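Local coordinates for protein DR2417 (Deinococcus radiodurans, PDB 4XWW) that binds RNA as a metal-dependent RNase J homodimer and probably degrades it as a 5'-3' exonuclease, with possible endonuclease activity, at residues I77-L82 against L100-Y106; R239-F245 against D338-S344; E477-L482 against E493-F499. One frame throughout, in Å; residues are numbered along the deposited sequence. Where two conformers were deposited one is given.

In the fold
The three contacts follow one another along the chain without touching. Contact 1 joins two parallel strands of the metallo-beta-lactamase fold; the side chain of Leu82 is about 12 Å from a bound zinc. Contact 2 pairs two interior strands of the parallel beta-CASP sheet. Its Phe245 packs on a sugar of the bound RNA, with its side chain about 10 Å from a zinc. The centres of contacts 1 and 2 are about 39 Å apart, on opposite sides of the chain's centre. Contact 3 is a C-terminal hairpin at the dimer interface. Its nearest atom is about 23 Å from the RNA; its centre is about 51 and 45 Å from those of contacts 1 and 2.

Contact 1. Residues I77-L82 against L100-Y106; sequences IKGWIL and LPRVPVY
Strand 77-82 and the strand through Val105 and Tyr106 run parallel, axes 4.7 Å apart at 21°. Trp80 pairs with Val105 on one face, and Ile81 with Tyr106 (CA-CA 4.6 and 5.0 Å). Ile77 points toward the incoming loop. Ile77 CD1 is 4.2 Å from Leu100 CD1, and Ile77 CG2 4.2 Å from Val103 CG2. Lys78 O lies 3.5 Å from Pro104 CD. Gly79 is at phi/psi 164/-177, where a CB would jam against the preceding carbonyl; its CA sits 3.2 Å from Pro104 O. Trp80 N donates to Pro104 O (2.8 Å); Trp80 O accepts from Tyr106 N (2.9 Å). The Trp80 indole, at chi1 -127°, meets Leu100 CD1 (CH2, 3.8 Å) and Val103 CG2 (CE3, 3.9 Å) along its edge. Ile81 and Tyr106 lie on the opposite face. Leu82 N donates to Tyr106 O (2.8 Å), and Leu82 CD1 meets Val105 CG1 at 3.6 Å. This is a parallel beta-alpha-beta connection of the metallo-beta-lactamase fold, and strand 77-82 leads into the zinc ligands His84 and His86. Strand 42-46 flanks 77-82, and strand 128-131 flanks 104-107. Helix 93-97 packs on the Trp80 and Val105 face; strand 137-140 packs against Ile81 and Tyr106.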
loop_
_atom_site.group_PDB
_atom_site.type_symbol
_atom_site.label_atom_id
_atom_site.label_comp_id
_atom_site.label_asym_id
_atom_site.label_seq_id
_atom_site.Cartn_x
_atom_site.Cartn_y
_atom_site.Cartn_z
ATOM N N ILE A 77 6.116 -1.229 40.089
ATOM C CA ILE A 77 6.213 -2.317 39.116
ATOM C C ILE A 77 6.810 -3.569 39.762
ATOM O O ILE A 77 7.949 -3.552 40.241
ATOM C CB ILE A 77 7.065 -1.918 37.892
ATOM C CG1 ILE A 77 6.451 -0.722 37.156
ATOM C CG2 ILE A 77 7.206 -3.116 36.915
ATOM C CD1 ILE A 77 7.404 -0.063 36.199
ATOM N N LYS A 78 6.022 -4.639 39.802
ATOM C CA LYS A 78 6.442 -5.855 40.486
ATOM C C LYS A 78 7.125 -6.813 39.529
ATOM O O LYS A 78 7.892 -7.681 39.946
ATOM C CB LYS A 78 5.249 -6.543 41.149
ATOM C CG LYS A 78 4.673 -5.757 42.298
ATOM C CD LYS A 78 5.741 -5.510 43.358
ATOM C CE LYS A 78 5.358 -4.339 44.233
ATOM N NZ LYS A 78 6.434 -4.003 45.219
ATOM N N GLY A 79 6.848 -6.656 38.241
ATOM C CA GLY A 79 7.435 -7.549 37.264
ATOM C C GLY A 79 6.779 -7.530 35.905
ATOM O O GLY A 79 5.834 -6.779 35.655
ATOM N N TRP A 80 7.286 -8.399 35.031
ATOM C CA TRP A 80 6.913 -8.435 33.645
ATOM C C TRP A 80 6.560 -9.852 33.216
ATOM O O TRP A 80 7.181 -10.818 33.676
ATOM C CB TRP A 80 8.069 -7.912 32.785
ATOM C CG TRP A 80 7.716 -6.792 31.829
ATOM C CD1 TRP A 80 7.076 -6.906 30.621
ATOM C CD2 TRP A 80 8.005 -5.398 31.992
ATOM N NE1 TRP A 80 6.947 -5.671 30.032
ATOM C CE2 TRP A 80 7.515 -4.730 30.849
ATOM C CE3 TRP A 80 8.636 -4.649 32.992
ATOM C CZ2 TRP A 80 7.629 -3.348 30.679
ATOM C CZ3 TRP A 80 8.747 -3.271 32.821
ATOM C CH2 TRP A 80 8.245 -2.641 31.671
ATOM N N ILE A 81 5.571 -9.949 32.333
ATOM C CA ILE A 81 5.217 -11.167 31.620
ATOM C C ILE A 81 5.520 -10.967 30.137
ATOM O O ILE A 81 5.095 -9.966 29.560
ATOM C CB ILE A 81 3.724 -11.497 31.779
ATOM C CG1 ILE A 81 3.387 -11.804 33.243
ATOM C CG2 ILE A 81 3.299 -12.654 30.876
ATOM C CD1 ILE A 81 1.913 -11.861 33.476
ATOM N N LEU A 82 6.254 -11.902 29.533
ATOM C CA LEU A 82 6.517 -11.854 28.090
ATOM C C LEU A 82 5.849 -13.051 27.413
ATOM O O LEU A 82 6.245 -14.195 27.659
ATOM C CB LEU A 82 8.028 -11.854 27.805
ATOM C CG LEU A 82 8.854 -10.763 28.474
ATOM C CD1 LEU A 82 10.283 -10.813 27.949
ATOM C CD2 LEU A 82 8.223 -9.410 28.151
ATOM N N LEU A 100 13.865 1.946 33.311
ATOM C CA LEU A 100 13.135 1.488 34.498
ATOM C C LEU A 100 13.979 0.620 35.441
ATOM O O LEU A 100 15.026 0.107 35.058
ATOM C CB LEU A 100 11.879 0.723 34.051
ATOM C CG LEU A 100 10.789 1.560 33.360
ATOM C CD1 LEU A 100 9.726 0.656 32.746
ATOM C CD2 LEU A 100 10.147 2.559 34.322
ATOM N N PRO A 101 13.524 0.460 36.699
ATOM C CA PRO A 101 14.215 -0.429 37.640
ATOM C C PRO A 101 14.315 -1.869 37.140
ATOM O O PRO A 101 13.452 -2.315 36.380
ATOM C CB PRO A 101 13.322 -0.382 38.885
ATOM C CG PRO A 101 12.673 0.950 38.818
ATOM C CD PRO A 101 12.412 1.168 37.359
ATOM N N ARG A 102 15.355 -2.584 37.548
ATOM C CA ARG A 102 15.438 -4.007 37.234
ATOM C C ARG A 102 14.384 -4.755 38.052
ATOM O O ARG A 102 14.373 -4.687 39.275
ATOM C CB ARG A 102 16.832 -4.547 37.515
ATOM C CG ARG A 102 17.914 -3.930 36.641
ATOM C CD ARG A 102 17.563 -4.034 35.164
ATOM N NE ARG A 102 18.685 -3.668 34.312
ATOM C CZ ARG A 102 18.849 -2.468 33.769
ATOM N NH1 ARG A 102 17.954 -1.511 33.986
ATOM N NH2 ARG A 102 19.905 -2.229 33.004
ATOM N N VAL A 103 13.490 -5.443 37.353
ATOM C CA VAL A 103 12.397 -6.197 37.964
ATOM C C VAL A 103 12.372 -7.592 37.344
ATOM O O VAL A 103 12.943 -7.810 36.270
ATOM C CB VAL A 103 11.018 -5.490 37.754
ATOM C CG1 VAL A 103 11.030 -4.096 38.373
ATOM C CG2 VAL A 103 10.643 -5.424 36.249
ATOM N N PRO A 104 11.709 -8.550 38.012
ATOM C CA PRO A 104 11.663 -9.878 37.395
ATOM C C PRO A 104 10.873 -9.902 36.075
ATOM O O PRO A 104 9.796 -9.299 35.956
ATOM C CB PRO A 104 10.989 -10.744 38.482
ATOM C CG PRO A 104 11.309 -10.027 39.779
ATOM C CD PRO A 104 11.213 -8.572 39.403
ATOM N N VAL A 105 11.452 -10.577 35.080
ATOM C CA VAL A 105 10.875 -10.684 33.744
ATOM C C VAL A 105 10.683 -12.155 33.382
ATOM O O VAL A 105 11.655 -12.892 33.235
ATOM C CB VAL A 105 11.778 -10.001 32.700
ATOM C CG1 VAL A 105 11.178 -10.079 31.308
ATOM C CG2 VAL A 105 12.054 -8.546 33.098
ATOM N N TYR A 106 9.429 -12.572 33.244
ATOM C CA TYR A 106 9.094 -13.979 33.027
ATOM C C TYR A 106 8.747 -14.313 31.584
ATOM O O TYR A 106 7.998 -13.580 30.934
ATOM C CB TYR A 106 7.915 -14.379 33.915
ATOM C CG TYR A 106 8.259 -14.313 35.386
ATOM C CD1 TYR A 106 8.807 -15.412 36.043
ATOM C CD2 TYR A 106 8.062 -13.145 36.109
ATOM C CE1 TYR A 106 9.134 -15.345 37.394
ATOM C CE2 TYR A 106 8.394 -13.072 37.457
ATOM C CZ TYR A 106 8.933 -14.173 38.092
ATOM O OH TYR A 106 9.254 -14.101 39.439
#

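Contact 2. Residues R239-F245 against D338-S344; sequences RVFLTTF and DTVILSS
Two neighbouring strands of the parallel beta-CASP sheet, 240-243 and 339-342, pair in register from Val240-Thr339 to Thr243-Leu342. Their axes are 4.6 Å apart at 15°. Asp338 opens segment 338-344 with a two-pronged salt bridge: OD1 accepts from Arg239 NE (3.0 Å) and OD2 from Arg239 NH2 (2.8 Å). Thr339 N donates to Arg239 O (3.0 Å), and Thr339 O accepts from Phe241 N (2.8 Å). A water bridges Arg239 O and Thr339 OG1, at 2.8 Å from each. Val340 CG2 packs on Phe241 CB (4.0 Å); helix 320-326 covers this face. Ile341 (chi1 m) turns to the other face, beneath helix 222-234, with CD1 3.9 Å from Val240 CG1 and CG2 4.0 Å from Leu242 CD1. Ile341 N donates to Phe241 O (2.7 Å), and Ile341 O accepts from Thr243 N (3.0 Å). Leu342 CD2 meets Thr243 CG2 at 3.5 Å. Ser343 centres an inverse gamma turn (phi/psi -87/68), and its N donates to Thr243 O (2.8 Å). Thr244 OG1 donates a hydrogen bond to Ser343 O (2.9 Å). Ser344 CB lies 4.5 Å from CZ of Phe245, the residue that packs on an RNA sugar.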
loop_
_atom_site.group_PDB
_atom_site.type_symbol
_atom_site.label_atom_id
_atom_site.label_comp_id
_atom_site.label_asym_id
_atom_site.label_seq_id
_atom_site.Cartn_x
_atom_site.Cartn_y
_atom_site.Cartn_z
ATOM N N ARG A 239 16.247 -25.660 -9.125
ATOM C CA ARG A 239 16.471 -25.084 -7.800
ATOM C C ARG A 239 15.172 -24.515 -7.213
ATOM O O ARG A 239 14.294 -24.049 -7.945
ATOM C CB ARG A 239 17.536 -23.981 -7.868
ATOM C CG ARG A 239 18.897 -24.433 -8.304
ATOM C CD ARG A 239 19.938 -23.340 -8.061
ATOM N NE ARG A 239 19.607 -22.138 -8.825
ATOM C CZ ARG A 239 20.405 -21.084 -8.960
ATOM N NH1 ARG A 239 21.603 -21.079 -8.396
ATOM N NH2 ARG A 239 20.007 -20.035 -9.668
ATOM N N VAL A 240 15.054 -24.538 -5.893
ATOM C CA VAL A 240 13.925 -23.923 -5.198
ATOM C C VAL A 240 14.460 -22.882 -4.225
ATOM O O VAL A 240 15.377 -23.161 -3.433
ATOM C CB VAL A 240 13.059 -24.959 -4.431
ATOM C CG1 VAL A 240 11.934 -24.283 -3.630
ATOM C CG2 VAL A 240 12.515 -26.022 -5.367
ATOM N N PHE A 241 13.878 -21.692 -4.295
ATOM C CA PHE A 241 14.076 -20.636 -3.316
ATOM C C PHE A 241 12.758 -20.403 -2.624
ATOM O O PHE A 241 11.712 -20.305 -3.269
ATOM C CB PHE A 241 14.564 -19.336 -3.965
ATOM C CG PHE A 241 15.851 -19.466 -4.738
ATOM C CD1 PHE A 241 15.876 -20.098 -5.976
ATOM C CD2 PHE A 241 17.031 -18.931 -4.248
ATOM C CE1 PHE A 241 17.069 -20.215 -6.695
ATOM C CE2 PHE A 241 18.215 -19.028 -4.960
ATOM C CZ PHE A 241 18.239 -19.681 -6.180
ATOM N N LEU A 242 12.788 -20.317 -1.301
ATOM C CA LEU A 242 11.570 -20.075 -0.557
ATOM C C LEU A 242 11.823 -18.978 0.475
ATOM O O LEU A 242 12.874 -18.959 1.092
ATOM C CB LEU A 242 11.094 -21.369 0.130
ATOM C CG LEU A 242 9.810 -21.283 0.952
ATOM C CD1 LEU A 242 9.087 -22.634 0.906
ATOM C CD2 LEU A 242 10.105 -20.889 2.420
ATOM N N THR A 243 10.864 -18.070 0.638
ATOM C CA THR A 243 10.941 -17.047 1.683
ATOM C C THR A 243 9.726 -17.119 2.562
ATOM O O THR A 243 8.633 -17.477 2.123
ATOM C CB THR A 243 11.072 -15.616 1.090
ATOM O OG1 THR A 243 11.291 -14.669 2.144
ATOM C CG2 THR A 243 9.803 -15.213 0.322
ATOM N N THR A 244 9.935 -16.836 3.850
ATOM C CA THR A 244 8.873 -16.773 4.822
ATOM C C THR A 244 9.442 -15.888 5.939
ATOM O O THR A 244 10.573 -15.417 5.815
ATOM C CB THR A 244 8.490 -18.185 5.311
ATOM O OG1 THR A 244 7.297 -18.139 6.089
ATOM C CG2 THR A 244 9.631 -18.795 6.109
ATOM N N PHE A 245 8.689 -15.625 7.005
ATOM C CA PHE A 245 9.265 -14.898 8.142
ATOM C C PHE A 245 10.385 -15.735 8.750
ATOM O O PHE A 245 10.209 -16.931 8.917
ATOM C CB PHE A 245 8.197 -14.599 9.211
ATOM C CG PHE A 245 6.905 -14.069 8.654
ATOM C CD1 PHE A 245 6.865 -12.856 7.996
ATOM C CD2 PHE A 245 5.726 -14.789 8.797
ATOM C CE1 PHE A 245 5.674 -12.369 7.483
ATOM C CE2 PHE A 245 4.529 -14.307 8.288
ATOM C CZ PHE A 245 4.504 -13.097 7.632
ATOM N N ASP A 338 14.473 -21.851 -12.252
ATOM C CA ASP A 338 14.315 -21.692 -10.802
ATOM C C ASP A 338 12.854 -21.550 -10.404
ATOM O O ASP A 338 12.040 -20.999 -11.153
ATOM C CB ASP A 338 15.081 -20.458 -10.283
ATOM C CG ASP A 338 16.601 -20.631 -10.331
ATOM O OD1 ASP A 338 17.070 -21.785 -10.351
ATOM O OD2 ASP A 338 17.335 -19.617 -10.384
ATOM N N THR A 339 12.536 -22.022 -9.202
ATOM C CA THR A 339 11.233 -21.795 -8.595
ATOM C C THR A 339 11.395 -20.924 -7.359
ATOM O O THR A 339 12.218 -21.223 -6.490
ATOM C CB THR A 339 10.545 -23.130 -8.224
ATOM O OG1 THR A 339 10.416 -23.931 -9.411
ATOM C CG2 THR A 339 9.161 -22.888 -7.641
ATOM N N VAL A 340 10.614 -19.849 -7.279
ATOM C CA VAL A 340 10.600 -19.028 -6.066
ATOM C C VAL A 340 9.237 -19.110 -5.405
ATOM O O VAL A 340 8.202 -18.872 -6.037
ATOM C CB VAL A 340 10.957 -17.570 -6.348
ATOM C CG1 VAL A 340 10.725 -16.704 -5.069
ATOM C CG2 VAL A 340 12.393 -17.496 -6.801
ATOM N N ILE A 341 9.233 -19.491 -4.128
ATOM C CA ILE A 341 7.991 -19.624 -3.377
ATOM C C ILE A 341 7.917 -18.542 -2.307
ATOM O O ILE A 341 8.808 -18.440 -1.453
ATOM C CB ILE A 341 7.879 -21.002 -2.693
ATOM C CG1 ILE A 341 7.936 -22.153 -3.707
ATOM C CG2 ILE A 341 6.614 -21.088 -1.820
ATOM C CD1 ILE A 341 8.204 -23.528 -3.039
ATOM N N LEU A 342 6.847 -17.755 -2.342
ATOM C CA LEU A 342 6.566 -16.788 -1.282
ATOM C C LEU A 342 5.616 -17.427 -0.278
ATOM O O LEU A 342 4.406 -17.443 -0.488
ATOM C CB LEU A 342 5.958 -15.495 -1.857
ATOM C CG LEU A 342 6.708 -14.893 -3.046
ATOM C CD1 LEU A 342 6.097 -13.538 -3.498
ATOM C CD2 LEU A 342 8.163 -14.736 -2.751
ATOM N N SER A 343 6.177 -17.998 0.788
ATOM C CA SER A 343 5.389 -18.664 1.825
ATOM C C SER A 343 4.972 -17.619 2.856
ATOM O O SER A 343 5.425 -17.643 3.998
ATOM C CB SER A 343 6.194 -19.801 2.465
ATOM O OG SER A 343 5.394 -20.612 3.319
ATOM N N SER A 344 4.098 -16.714 2.430
ATOM C CA SER A 344 3.724 -15.520 3.188
ATOM C C SER A 344 2.672 -14.752 2.395
ATOM O O SER A 344 2.462 -15.018 1.220
ATOM C CB SER A 344 4.926 -14.611 3.446
ATOM O OG SER A 344 5.521 -14.237 2.225
HETATM O O HOH W 1 17.051 -24.229 -11.480
HETATM O O HOH W 2 12.784 -25.176 -10.082
#

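Contact 3. Residues E477-L482 against E493-F499; sequences EGLLIL and EVVARGF
Residues 479-482 and 493-497 lie on the two arms (strands 479-485 and 491-497) of an antiparallel beta hairpin; their axes are 4.7 Å apart at 161°. Leu479-Arg497 and Ile481-Val495 are hydrogen-bonded pairs. Leu480-Ala496 and Leu482-Val494 are non-hydrogen-bonded pairs, with CA-CA 4.6 and 4.9 Å. Leu479 N donates to Arg497 O (2.9 Å) and Arg497 N to Leu479 O (3.1 Å). Ile481 N donates to Val495 O (2.8 Å) and Val495 N to Ile481 O (3.1 Å). Gly478 leaves helix 465-477 at phi/psi 67/-169; its CA is 3.4 Å from Gly498 O, where a CB would clash. One face carries Leu480, Leu482, Val494 and Ala496. Leu480 CD2 touches Val494 CG1 (3.5 Å) and Ala496 CB (3.4 Å), while Leu480 CD1 lies over a face of the Phe499 ring, 4.1 Å from CE2. Helix 504-523 packs on this face. The other face carries Leu479, Ile481, Val495 and Arg497. Leu479 CD2 is 3.3 Å from Arg497 CB, and Ile481 CG2 is 3.4 Å from Val495 CB. Here Leu479 packs on Leu479 of the second subunit, and Arg497 forms a salt bridge with Asp470 of the second subunit. Strand 552-556 extends the sheet beside strand 479-485. The chemistry is therefore two-sided: one apolar face packs within the C-terminal domain, while the other meets the second subunit through apolar packing and a salt bridge.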
loop_
_atom_site.group_PDB
_atom_site.type_symbol
_atom_site.label_atom_id
_atom_site.label_comp_id
_atom_site.label_asym_id
_atom_site.label_seq_id
_atom_site.Cartn_x
_atom_site.Cartn_y
_atom_site.Cartn_z
ATOM N N GLU A 477 6.497 18.449 -2.671
ATOM C CA GLU A 477 6.607 19.691 -3.421
ATOM C C GLU A 477 8.046 20.110 -3.688
ATOM O O GLU A 477 8.287 21.048 -4.450
ATOM C CB GLU A 477 5.867 20.804 -2.678
ATOM C CG GLU A 477 4.384 20.524 -2.460
ATOM C CD GLU A 477 3.559 20.664 -3.730
ATOM O OE1 GLU A 477 4.097 21.170 -4.735
ATOM O OE2 GLU A 477 2.371 20.272 -3.719
ATOM N N GLY A 478 9.000 19.414 -3.075
ATOM C CA GLY A 478 10.397 19.805 -3.185
ATOM C C GLY A 478 10.584 21.133 -2.472
ATOM O O GLY A 478 9.685 21.580 -1.763
ATOM N N LEU A 479 11.727 21.786 -2.645
ATOM C CA LEU A 479 11.903 23.064 -1.966
ATOM C C LEU A 479 12.572 24.153 -2.795
ATOM O O LEU A 479 13.330 23.887 -3.730
ATOM C CB LEU A 479 12.704 22.883 -0.676
ATOM C CG LEU A 479 14.218 22.864 -0.860
ATOM C CD1 LEU A 479 14.899 23.368 0.372
ATOM C CD2 LEU A 479 14.635 21.457 -1.139
ATOM N N LEU A 480 12.269 25.389 -2.413
ATOM C CA LEU A 480 12.918 26.576 -2.950
ATOM C C LEU A 480 13.398 27.448 -1.804
ATOM O O LEU A 480 12.594 27.965 -1.026
ATOM C CB LEU A 480 11.965 27.358 -3.852
ATOM C CG LEU A 480 12.081 26.985 -5.327
ATOM C CD1 LEU A 480 11.100 27.769 -6.183
ATOM C CD2 LEU A 480 13.503 27.250 -5.759
ATOM N N ILE A 481 14.712 27.594 -1.683
ATOM C CA ILE A 481 15.255 28.507 -0.694
ATOM C C ILE A 481 15.627 29.833 -1.362
ATOM O O ILE A 481 16.538 29.907 -2.190
ATOM C CB ILE A 481 16.471 27.895 0.048
ATOM C CG1 ILE A 481 17.346 28.992 0.661
ATOM C CG2 ILE A 481 17.262 26.975 -0.853
ATOM C CD1 ILE A 481 16.998 29.292 2.098
ATOM N N LEU A 482 14.878 30.874 -1.013
ATOM C CA LEU A 482 15.100 32.205 -1.553
ATOM C C LEU A 482 15.792 33.078 -0.530
ATOM O O LEU A 482 15.235 33.369 0.522
ATOM C CB LEU A 482 13.783 32.863 -1.953
ATOM C CG LEU A 482 12.675 32.011 -2.559
ATOM C CD1 LEU A 482 11.349 32.511 -2.030
ATOM C CD2 LEU A 482 12.712 32.109 -4.067
ATOM N N GLU A 493 18.535 35.325 -4.429
ATOM C CA GLU A 493 19.209 34.084 -4.775
ATOM C C GLU A 493 18.280 32.877 -4.623
ATOM O O GLU A 493 17.606 32.720 -3.605
ATOM C CB GLU A 493 20.460 33.909 -3.921
ATOM C CG GLU A 493 21.568 34.889 -4.262
ATOM C CD GLU A 493 22.880 34.189 -4.540
ATOM O OE1 GLU A 493 23.439 33.580 -3.604
ATOM O OE2 GLU A 493 23.344 34.235 -5.698
ATOM N N VAL A 494 18.257 32.027 -5.647
ATOM C CA VAL A 494 17.346 30.886 -5.690
ATOM C C VAL A 494 18.075 29.544 -5.688
ATOM O O VAL A 494 18.929 29.286 -6.536
ATOM C CB VAL A 494 16.441 30.952 -6.939
ATOM C CG1 VAL A 494 15.728 29.626 -7.163
ATOM C CG2 VAL A 494 15.442 32.090 -6.813
ATOM N N VAL A 495 17.735 28.688 -4.729
ATOM C CA VAL A 495 18.195 27.304 -4.769
ATOM C C VAL A 495 17.013 26.344 -4.659
ATOM O O VAL A 495 16.159 26.486 -3.783
ATOM C CB VAL A 495 19.206 26.985 -3.659
ATOM C CG1 VAL A 495 19.630 25.513 -3.743
ATOM C CG2 VAL A 495 20.405 27.911 -3.744
ATOM N N ALA A 496 16.974 25.375 -5.571
ATOM C CA ALA A 496 15.905 24.385 -5.626
ATOM C C ALA A 496 16.449 22.975 -5.440
ATOM O O ALA A 496 17.488 22.629 -5.998
ATOM C CB ALA A 496 15.168 24.489 -6.953
ATOM N N ARG A 497 15.750 22.158 -4.658
ATOM C CA ARG A 497 16.063 20.733 -4.596
ATOM C C ARG A 497 14.778 19.917 -4.702
ATOM O O ARG A 497 13.792 20.212 -4.031
ATOM C CB ARG A 497 16.819 20.383 -3.312
ATOM C CG ARG A 497 18.314 20.516 -3.434
ATOM C CD ARG A 497 18.827 19.545 -4.470
ATOM N NE ARG A 497 19.483 18.406 -3.846
ATOM C CZ ARG A 497 20.784 18.156 -3.942
ATOM N NH1 ARG A 497 21.563 18.962 -4.651
ATOM N NH2 ARG A 497 21.303 17.096 -3.336
ATOM N N GLY A 498 14.796 18.913 -5.576
ATOM C CA GLY A 498 13.618 18.115 -5.878
ATOM C C GLY A 498 12.412 18.922 -6.328
ATOM O O GLY A 498 11.274 18.494 -6.152
ATOM N N PHE A 499 12.647 20.095 -6.911
ATOM C CA PHE A 499 11.541 20.927 -7.375
ATOM C C PHE A 499 11.238 20.677 -8.850
ATOM O O PHE A 499 10.132 20.273 -9.209
ATOM C CB PHE A 499 11.844 22.412 -7.159
ATOM C CG PHE A 499 10.817 23.325 -7.762
ATOM C CD1 PHE A 499 9.482 23.221 -7.402
ATOM C CD2 PHE A 499 11.184 24.281 -8.697
ATOM C CE1 PHE A 499 8.533 24.055 -7.962
ATOM C CE2 PHE A 499 10.245 25.119 -9.254
ATOM C CZ PHE A 499 8.917 25.009 -8.889
#